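Side-chain contacts in hypothetical protein PH1570 (Pyrococcus horikoshii, PDB 2HQ4), which is of unknown function but gives its name to the Ph1570 family and combines a long antiparallel beta sheet with several helices: residues R40-L43 / L44-Y48; E49-L52 / P53-G56; I72-E75 / G76-Q80. All coordinates share one frame; numbering follows the deposited sequence.

Contact 1. Residues R40-L43 / L44-Y48; sequences RKVL and LAMIY
Leu-43 and Met-46 lie side by side on consecutive turns of one helix, and their side chains point the same way. CD1 of Leu-43 meets SD of Met-46 at 4.2 Å. Val-42 reaches the same sulfur with CG1, also at 4.2 Å. The sulfur thus has a methyl group of each residue as a neighbour. The Met-46 chain runs extended as far as SD and then bends (chi3 71°), which turns CE away from the line of the chain. Other side chains of the second segment lean on carbonyl groups one turn back. In Leu-44, CG sits beside the backbone N (chi1 -71°), and this sets it against the carbonyl oxygen of Arg-40 at 3.3 Å. CG1 of Ile-47 lies against the O of Leu-43 in the same manner, 3.5 Å away. CB of Ala-45 fits against the O of Lys-41, at 3.5 Å. The amides of Leu-44, Ala-45, Met-46 and Ile-47 each bond to the carbonyl four residues back, for example Leu-44 N to Arg-40 O at 2.9 Å. The end of Arg-40 leads away from the following turn, and its NE forms a salt bridge with Asp-38. Leu-43 and Met-46 rest on Val-32 of strand 30-36, and Met-46 also touches helix 150-155. Leu-44 packs on helix 61-70, at Ala-66 and Trp-70; Leu-43 also touches Trp-70. This is regular alpha helix with apolar residues on several sides, typical of a helix buried between a beta sheet and neighbouring helices.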
loop_
_atom_site.group_PDB
_atom_site.type_symbol
_atom_site.label_atom_id
_atom_site.label_comp_id
_atom_site.label_asym_id
_atom_site.label_seq_id
_atom_site.Cartn_x
_atom_site.Cartn_y
_atom_site.Cartn_z
ATOM N N ARG A 40 6.008 -0.688 5.174
ATOM C CA ARG A 40 5.417 -0.007 6.346
ATOM C C ARG A 40 5.417 1.521 6.285
ATOM O O ARG A 40 4.468 2.163 6.744
ATOM C CB ARG A 40 5.937 -0.566 7.674
ATOM C CG ARG A 40 5.264 -1.950 8.057
ATOM C CD ARG A 40 6.077 -2.737 9.116
ATOM N NE ARG A 40 7.513 -2.589 8.850
ATOM C CZ ARG A 40 8.458 -2.649 9.780
ATOM N NH1 ARG A 40 8.122 -2.873 11.048
ATOM N NH2 ARG A 40 9.727 -2.464 9.444
ATOM N N LYS A 41 6.460 2.116 5.711
ATOM C CA LYS A 41 6.503 3.573 5.605
ATOM C C LYS A 41 5.471 4.144 4.594
ATOM O O LYS A 41 4.997 5.258 4.743
ATOM C CB LYS A 41 7.936 4.054 5.271
ATOM C CG LYS A 41 8.956 3.899 6.444
ATOM C CD LYS A 41 10.286 4.580 6.051
ATOM C CE LYS A 41 11.416 4.271 7.063
ATOM N NZ LYS A 41 12.657 5.002 6.632
ATOM N N VAL A 42 5.176 3.395 3.532
ATOM C CA VAL A 42 4.056 3.775 2.648
ATOM C C VAL A 42 2.742 3.781 3.453
ATOM O O VAL A 42 1.945 4.725 3.373
ATOM C CB VAL A 42 3.935 2.802 1.419
ATOM C CG1 VAL A 42 2.719 3.194 0.541
ATOM C CG2 VAL A 42 5.229 2.846 0.621
ATOM N N LEU A 43 2.537 2.765 4.282
ATOM C CA LEU A 43 1.308 2.709 5.072
ATOM C C LEU A 43 1.254 3.878 6.085
ATOM O O LEU A 43 0.205 4.534 6.276
ATOM C CB LEU A 43 1.186 1.325 5.724
ATOM C CG LEU A 43 0.394 0.270 4.899
ATOM C CD1 LEU A 43 0.860 0.115 3.454
ATOM C CD2 LEU A 43 0.490 -1.023 5.645
ATOM N N LEU A 44 2.398 4.184 6.700
ATOM C CA LEU A 44 2.493 5.342 7.619
ATOM C C LEU A 44 2.134 6.639 6.936
ATOM O O LEU A 44 1.382 7.470 7.483
ATOM C CB LEU A 44 3.925 5.485 8.184
ATOM C CG LEU A 44 4.297 4.412 9.183
ATOM C CD1 LEU A 44 5.813 4.533 9.588
ATOM C CD2 LEU A 44 3.410 4.622 10.392
ATOM N N ALA A 45 2.652 6.827 5.727
ATOM C CA ALA A 45 2.330 8.033 4.965
ATOM C C ALA A 45 0.835 8.107 4.631
ATOM O O ALA A 45 0.232 9.186 4.680
ATOM C CB ALA A 45 3.182 8.085 3.692
ATOM N N MET A 46 0.233 6.969 4.288
ATOM C CA MET A 46 -1.223 6.932 4.022
ATOM C C MET A 46 -2.035 7.339 5.262
ATOM O O MET A 46 -3.044 8.036 5.133
ATOM C CB MET A 46 -1.645 5.498 3.581
ATOM C CG MET A 46 -1.072 5.039 2.178
ATOM S SD MET A 46 -1.294 3.272 1.834
ATOM C CE MET A 46 -3.089 3.263 1.591
ATOM N N ILE A 47 -1.626 6.873 6.447
ATOM C CA ILE A 47 -2.301 7.192 7.723
ATOM C C ILE A 47 -2.195 8.686 8.024
ATOM O O ILE A 47 -3.189 9.349 8.345
ATOM C CB ILE A 47 -1.702 6.333 8.902
ATOM C CG1 ILE A 47 -2.154 4.885 8.770
ATOM C CG2 ILE A 47 -2.148 6.874 10.267
ATOM C CD1 ILE A 47 -1.247 3.795 9.573
ATOM N N TYR A 48 -0.976 9.217 7.910
ATOM C CA TYR A 48 -0.737 10.645 8.038
ATOM C C TYR A 48 -1.658 11.462 7.131
ATOM O O TYR A 48 -2.318 12.432 7.578
ATOM C CB TYR A 48 0.728 10.922 7.718
ATOM C CG TYR A 48 1.183 12.356 7.919
ATOM C CD1 TYR A 48 1.709 12.786 9.148
ATOM C CD2 TYR A 48 1.134 13.270 6.864
ATOM C CE1 TYR A 48 2.148 14.135 9.319
ATOM C CE2 TYR A 48 1.552 14.601 7.032
ATOM C CZ TYR A 48 2.062 15.007 8.254
ATOM O OH TYR A 48 2.489 16.312 8.369
#

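Contact 2. Residues E49-L52 / P53-G56; sequences ELYL and PEYG
Leu-52 and Pro-53 form the tight part of this contact. CB of Leu-52 and CD of Pro-53 are 3.4 Å apart, closer than usual for two carbons. The proline ring stands where an amide hydrogen would otherwise point back to Glu-49, and its CD lies 3.4 Å from the O of Glu-49. Leu-52 also reaches forward, with CD1 3.5 Å from C of Gly-56. Beside this, CD2 of Tyr-55 brings the ring edge to the O of Tyr-51 at 3.4 Å, in the plane of the ring. The same oxygen accepts a bond from Tyr-55 N and a weak one from Glu-54 N. These residues make the last turn of helix 40-55, kinked by the proline and ended by a glycine of positive phi (71°). Gly-56 N still bonds to Leu-52 O at 2.9 Å, whereas Gly-56 O is buried without a polar partner in the model. The solvent side is looser. There CG of Glu-54 sits beside the backbone N (chi1 -68°) and the chain is extended beyond it, which lays it alongside Tyr-51. Its carboxylate plane is turned 65° from the ring. OE2 approaches Tyr-51 CD1 obliquely at 3.3 Å, while OE1 lies at the ring edge. A water donates to OE2 and, at 2.8 Å, to the O of Leu-50, so it links this carbonyl to the glutamate across the kink. OE2 also has a salt bridge to Lys-27. The hydroxyls of Tyr-51 and Tyr-55 bond to Asp-25 of strand 22-25 and Glu-13 of strand 10-13.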
loop_
_atom_site.group_PDB
_atom_site.type_symbol
_atom_site.label_atom_id
_atom_site.label_comp_id
_atom_site.label_asym_id
_atom_site.label_seq_id
_atom_site.Cartn_x
_atom_site.Cartn_y
_atom_site.Cartn_z
ATOM N N GLU A 49 -1.694 11.087 5.859
ATOM C CA GLU A 49 -2.511 11.805 4.900
ATOM C C GLU A 49 -4.008 11.708 5.247
ATOM O O GLU A 49 -4.718 12.703 5.109
ATOM C CB GLU A 49 -2.230 11.321 3.470
ATOM C CG GLU A 49 -3.153 11.954 2.430
ATOM C CD GLU A 49 -2.770 11.622 1.006
ATOM O OE1 GLU A 49 -1.610 11.206 0.768
ATOM O OE2 GLU A 49 -3.630 11.804 0.104
ATOM N N LEU A 50 -4.466 10.544 5.719
ATOM C CA LEU A 50 -5.861 10.349 6.095
ATOM C C LEU A 50 -6.321 11.260 7.268
ATOM O O LEU A 50 -7.461 11.751 7.266
ATOM C CB LEU A 50 -6.156 8.889 6.430
ATOM C CG LEU A 50 -6.347 7.858 5.302
ATOM C CD1 LEU A 50 -6.621 6.469 5.917
ATOM C CD2 LEU A 50 -7.553 8.281 4.364
ATOM N N TYR A 51 -5.421 11.484 8.231
ATOM C CA TYR A 51 -5.747 12.168 9.488
ATOM C C TYR A 51 -5.220 13.598 9.562
ATOM O O TYR A 51 -5.611 14.363 10.453
ATOM C CB TYR A 51 -5.320 11.300 10.714
ATOM C CG TYR A 51 -6.316 10.190 10.898
ATOM C CD1 TYR A 51 -7.518 10.427 11.581
ATOM C CD2 TYR A 51 -6.156 8.956 10.245
ATOM C CE1 TYR A 51 -8.497 9.426 11.703
ATOM C CE2 TYR A 51 -7.138 7.930 10.347
ATOM C CZ TYR A 51 -8.298 8.181 11.088
ATOM O OH TYR A 51 -9.259 7.213 11.209
ATOM N N LEU A 52 -4.391 13.973 8.592
ATOM C CA LEU A 52 -3.903 15.341 8.435
ATOM C C LEU A 52 -5.017 16.386 8.521
ATOM O O LEU A 52 -4.848 17.385 9.237
ATOM C CB LEU A 52 -3.107 15.493 7.133
ATOM C CG LEU A 52 -2.518 16.827 6.728
ATOM C CD1 LEU A 52 -1.651 17.371 7.868
ATOM C CD2 LEU A 52 -1.679 16.598 5.479
ATOM N N PRO A 53 -6.141 16.178 7.805
ATOM C CA PRO A 53 -7.233 17.150 7.916
ATOM C C PRO A 53 -7.787 17.364 9.331
ATOM O O PRO A 53 -8.161 18.482 9.651
ATOM C CB PRO A 53 -8.324 16.557 7.004
ATOM C CG PRO A 53 -7.558 15.751 5.961
ATOM C CD PRO A 53 -6.475 15.116 6.829
ATOM N N GLU A 54 -7.874 16.324 10.162
ATOM C CA GLU A 54 -8.336 16.487 11.546
ATOM C C GLU A 54 -7.253 17.025 12.479
ATOM O O GLU A 54 -7.579 17.733 13.424
ATOM C CB GLU A 54 -8.813 15.176 12.168
ATOM C CG GLU A 54 -10.046 14.582 11.626
ATOM C CD GLU A 54 -10.154 13.091 11.993
ATOM O OE1 GLU A 54 -10.130 12.750 13.217
ATOM O OE2 GLU A 54 -10.265 12.271 11.066
ATOM N N TYR A 55 -5.986 16.689 12.249
ATOM C CA TYR A 55 -4.908 17.035 13.205
ATOM C C TYR A 55 -4.028 18.251 12.885
ATOM O O TYR A 55 -3.333 18.782 13.778
ATOM C CB TYR A 55 -3.983 15.829 13.404
ATOM C CG TYR A 55 -4.561 14.765 14.327
ATOM C CD1 TYR A 55 -4.261 14.751 15.695
ATOM C CD2 TYR A 55 -5.420 13.805 13.832
ATOM C CE1 TYR A 55 -4.834 13.790 16.542
ATOM C CE2 TYR A 55 -5.947 12.825 14.635
ATOM C CZ TYR A 55 -5.658 12.819 15.987
ATOM O OH TYR A 55 -6.213 11.840 16.759
ATOM N N GLY A 56 -3.988 18.675 11.631
ATOM C CA GLY A 56 -2.907 19.570 11.189
ATOM C C GLY A 56 -1.575 18.818 11.103
ATOM O O GLY A 56 -1.491 17.628 11.469
HETATM O O HOH W 1 -8.830 13.554 8.931
#

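Contact 3. Residues I72-E75 / G76-Q80; sequences IYLE and GEEIQ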
loop_
_atom_site.group_PDB
_atom_site.type_symbol
_atom_site.label_atom_id
_atom_site.label_comp_id
_atom_site.label_asym_id
_atom_site.label_seq_id
_atom_site.Cartn_x
_atom_site.Cartn_y
_atom_site.Cartn_z
ATOM N N ILE A 72 9.217 2.486 13.913
ATOM C CA ILE A 72 9.756 3.085 12.722
ATOM C C ILE A 72 9.948 4.585 12.946
ATOM O O ILE A 72 9.084 5.246 13.518
ATOM C CB ILE A 72 8.819 2.837 11.506
ATOM C CG1 ILE A 72 8.914 1.392 11.044
ATOM C CG2 ILE A 72 9.190 3.736 10.323
ATOM C CD1 ILE A 72 7.889 1.061 9.936
ATOM N N TYR A 73 11.090 5.094 12.495
ATOM C CA TYR A 73 11.380 6.517 12.500
ATOM C C TYR A 73 10.958 7.143 11.181
ATOM O O TYR A 73 11.404 6.736 10.099
ATOM C CB TYR A 73 12.878 6.780 12.800
ATOM C CG TYR A 73 13.184 8.234 13.086
ATOM C CD1 TYR A 73 13.035 8.765 14.375
ATOM C CD2 TYR A 73 13.602 9.098 12.055
ATOM C CE1 TYR A 73 13.303 10.142 14.640
ATOM C CE2 TYR A 73 13.866 10.461 12.298
ATOM C CZ TYR A 73 13.717 10.979 13.592
ATOM O OH TYR A 73 13.988 12.339 13.830
ATOM N N LEU A 74 10.078 8.132 11.258
ATOM C CA LEU A 74 9.642 8.840 10.058
ATOM C C LEU A 74 9.034 10.177 10.419
ATOM O O LEU A 74 8.017 10.238 11.093
ATOM C CB LEU A 74 8.617 8.003 9.270
ATOM C CG LEU A 74 8.257 8.510 7.869
ATOM C CD1 LEU A 74 9.491 8.606 6.945
ATOM C CD2 LEU A 74 7.143 7.642 7.212
ATOM N N GLU A 75 9.626 11.253 9.933
ATOM C CA GLU A 75 9.187 12.598 10.288
ATOM C C GLU A 75 8.038 13.030 9.385
ATOM O O GLU A 75 8.127 12.878 8.171
ATOM C CB GLU A 75 10.375 13.572 10.148
ATOM C CG GLU A 75 11.460 13.413 11.229
ATOM C CD GLU A 75 10.941 13.739 12.616
ATOM O OE1 GLU A 75 10.428 14.858 12.808
ATOM O OE2 GLU A 75 11.028 12.876 13.517
ATOM N N GLY A 76 6.971 13.573 9.978
ATOM C CA GLY A 76 5.782 14.015 9.219
ATOM C C GLY A 76 6.121 14.926 8.057
ATOM O O GLY A 76 5.493 14.896 7.003
ATOM N N GLU A 77 7.161 15.725 8.268
ATOM C CA GLU A 77 7.651 16.703 7.314
ATOM C C GLU A 77 8.150 16.034 6.042
ATOM O O GLU A 77 8.158 16.641 4.960
ATOM C CB GLU A 77 8.783 17.508 7.982
ATOM C CG GLU A 77 8.483 17.910 9.453
ATOM C CD GLU A 77 8.689 16.771 10.470
ATOM O OE1 GLU A 77 9.576 15.928 10.252
ATOM O OE2 GLU A 77 7.984 16.719 11.501
ATOM N N GLU A 78 8.551 14.768 6.168
ATOM C CA GLU A 78 9.020 13.988 5.018
ATOM C C GLU A 78 7.857 13.575 4.109
ATOM O O GLU A 78 8.087 13.164 2.983
ATOM C CB GLU A 78 9.806 12.747 5.468
ATOM C CG GLU A 78 10.949 13.008 6.465
ATOM C CD GLU A 78 11.838 11.782 6.685
ATOM O OE1 GLU A 78 12.227 11.161 5.662
ATOM O OE2 GLU A 78 12.154 11.438 7.868
ATOM N N ILE A 79 6.620 13.702 4.592
ATOM C CA ILE A 79 5.428 13.213 3.864
ATOM C C ILE A 79 4.764 14.317 3.039
ATOM O O ILE A 79 3.996 15.132 3.554
ATOM C CB ILE A 79 4.414 12.528 4.819
ATOM C CG1 ILE A 79 5.068 11.310 5.502
ATOM C CG2 ILE A 79 3.139 12.108 4.079
ATOM C CD1 ILE A 79 4.500 11.008 6.817
ATOM N N GLN A 80 5.076 14.328 1.751
ATOM C CA GLN A 80 4.638 15.393 0.854
ATOM C C GLN A 80 4.045 14.817 -0.435
ATOM O O GLN A 80 4.359 13.685 -0.810
ATOM C CB GLN A 80 5.822 16.314 0.516
ATOM C CG GLN A 80 6.485 17.002 1.721
ATOM C CD GLN A 80 5.653 18.154 2.298
ATOM O OE1 GLN A 80 4.898 18.817 1.582
ATOM N NE2 GLN A 80 5.794 18.393 3.603
#
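Glu-78 holds CG beside its own backbone N (chi1 -52°) and stays extended beyond it, which carries the carboxylate back to the backbone of Glu-75. There OE2 accepts a hydrogen bond from Glu-75 N at 3.3 Å. The bond is nearly straight at the hydrogen (166°), but the donor lies well above the carboxylate plane. On the way, CB and CG of Glu-78 pass close to the O of Glu-75, with CB at 3.2 Å. That oxygen also accepts a hydrogen bond from Glu-78 N at 2.8 Å. The two residues are therefore joined by two bonds, one through a side chain and one through backbone alone. The carboxylate-to-amide bond resembles one half of a capping box, the third residue of the turn reaching back to the residue before it; the reciprocal side-chain bond from Glu-75 is not made. Here the turn is short: Ile-79 N bonds to Gly-76 O, and residues 76-78 form a single 3-10 turn. Gln-80 adds NE2 to the O of Glu-77, at 3.2 Å, with that oxygen in its amide plane. With CG anti to the backbone N (chi1 -170°), Leu-74 brings CD1 to CD of Glu-78 at 4.0 Å and CD2 to CD1 of Ile-79 at 4.3 Å. Both apolar chains also touch Trp-161. On the outer side, Glu-75 and Glu-77 point the same way with like charges close together, though the exact placement of the Glu-77 carboxylate is doubtful. Lys-67 NZ donates to the O of Leu-74, which fastens the loop to helix 61-70.

In the fold
Contacts 1 and 2 follow one another on helix 40-55, with centres about 12 Å apart. Contact 1 is the buried one; its side-chain contacts are apolar, and the charged groups sit at its first turn. Contact 2 is at the surface end of the helix, where a proline, tyrosine rings, a carboxylate and a water take over. Contact 3 is partly buried and belongs to the loop after helix 61-70. It packs on contact 1: Ile-72 touches Arg-40 and Leu-44, and Ile-79 touches Tyr-48. There a glutamate carboxylate bonds to backbone, while apolar chains face inward. Contacts 2 and 3 do not touch, and their nearest atoms are about 5 Å apart.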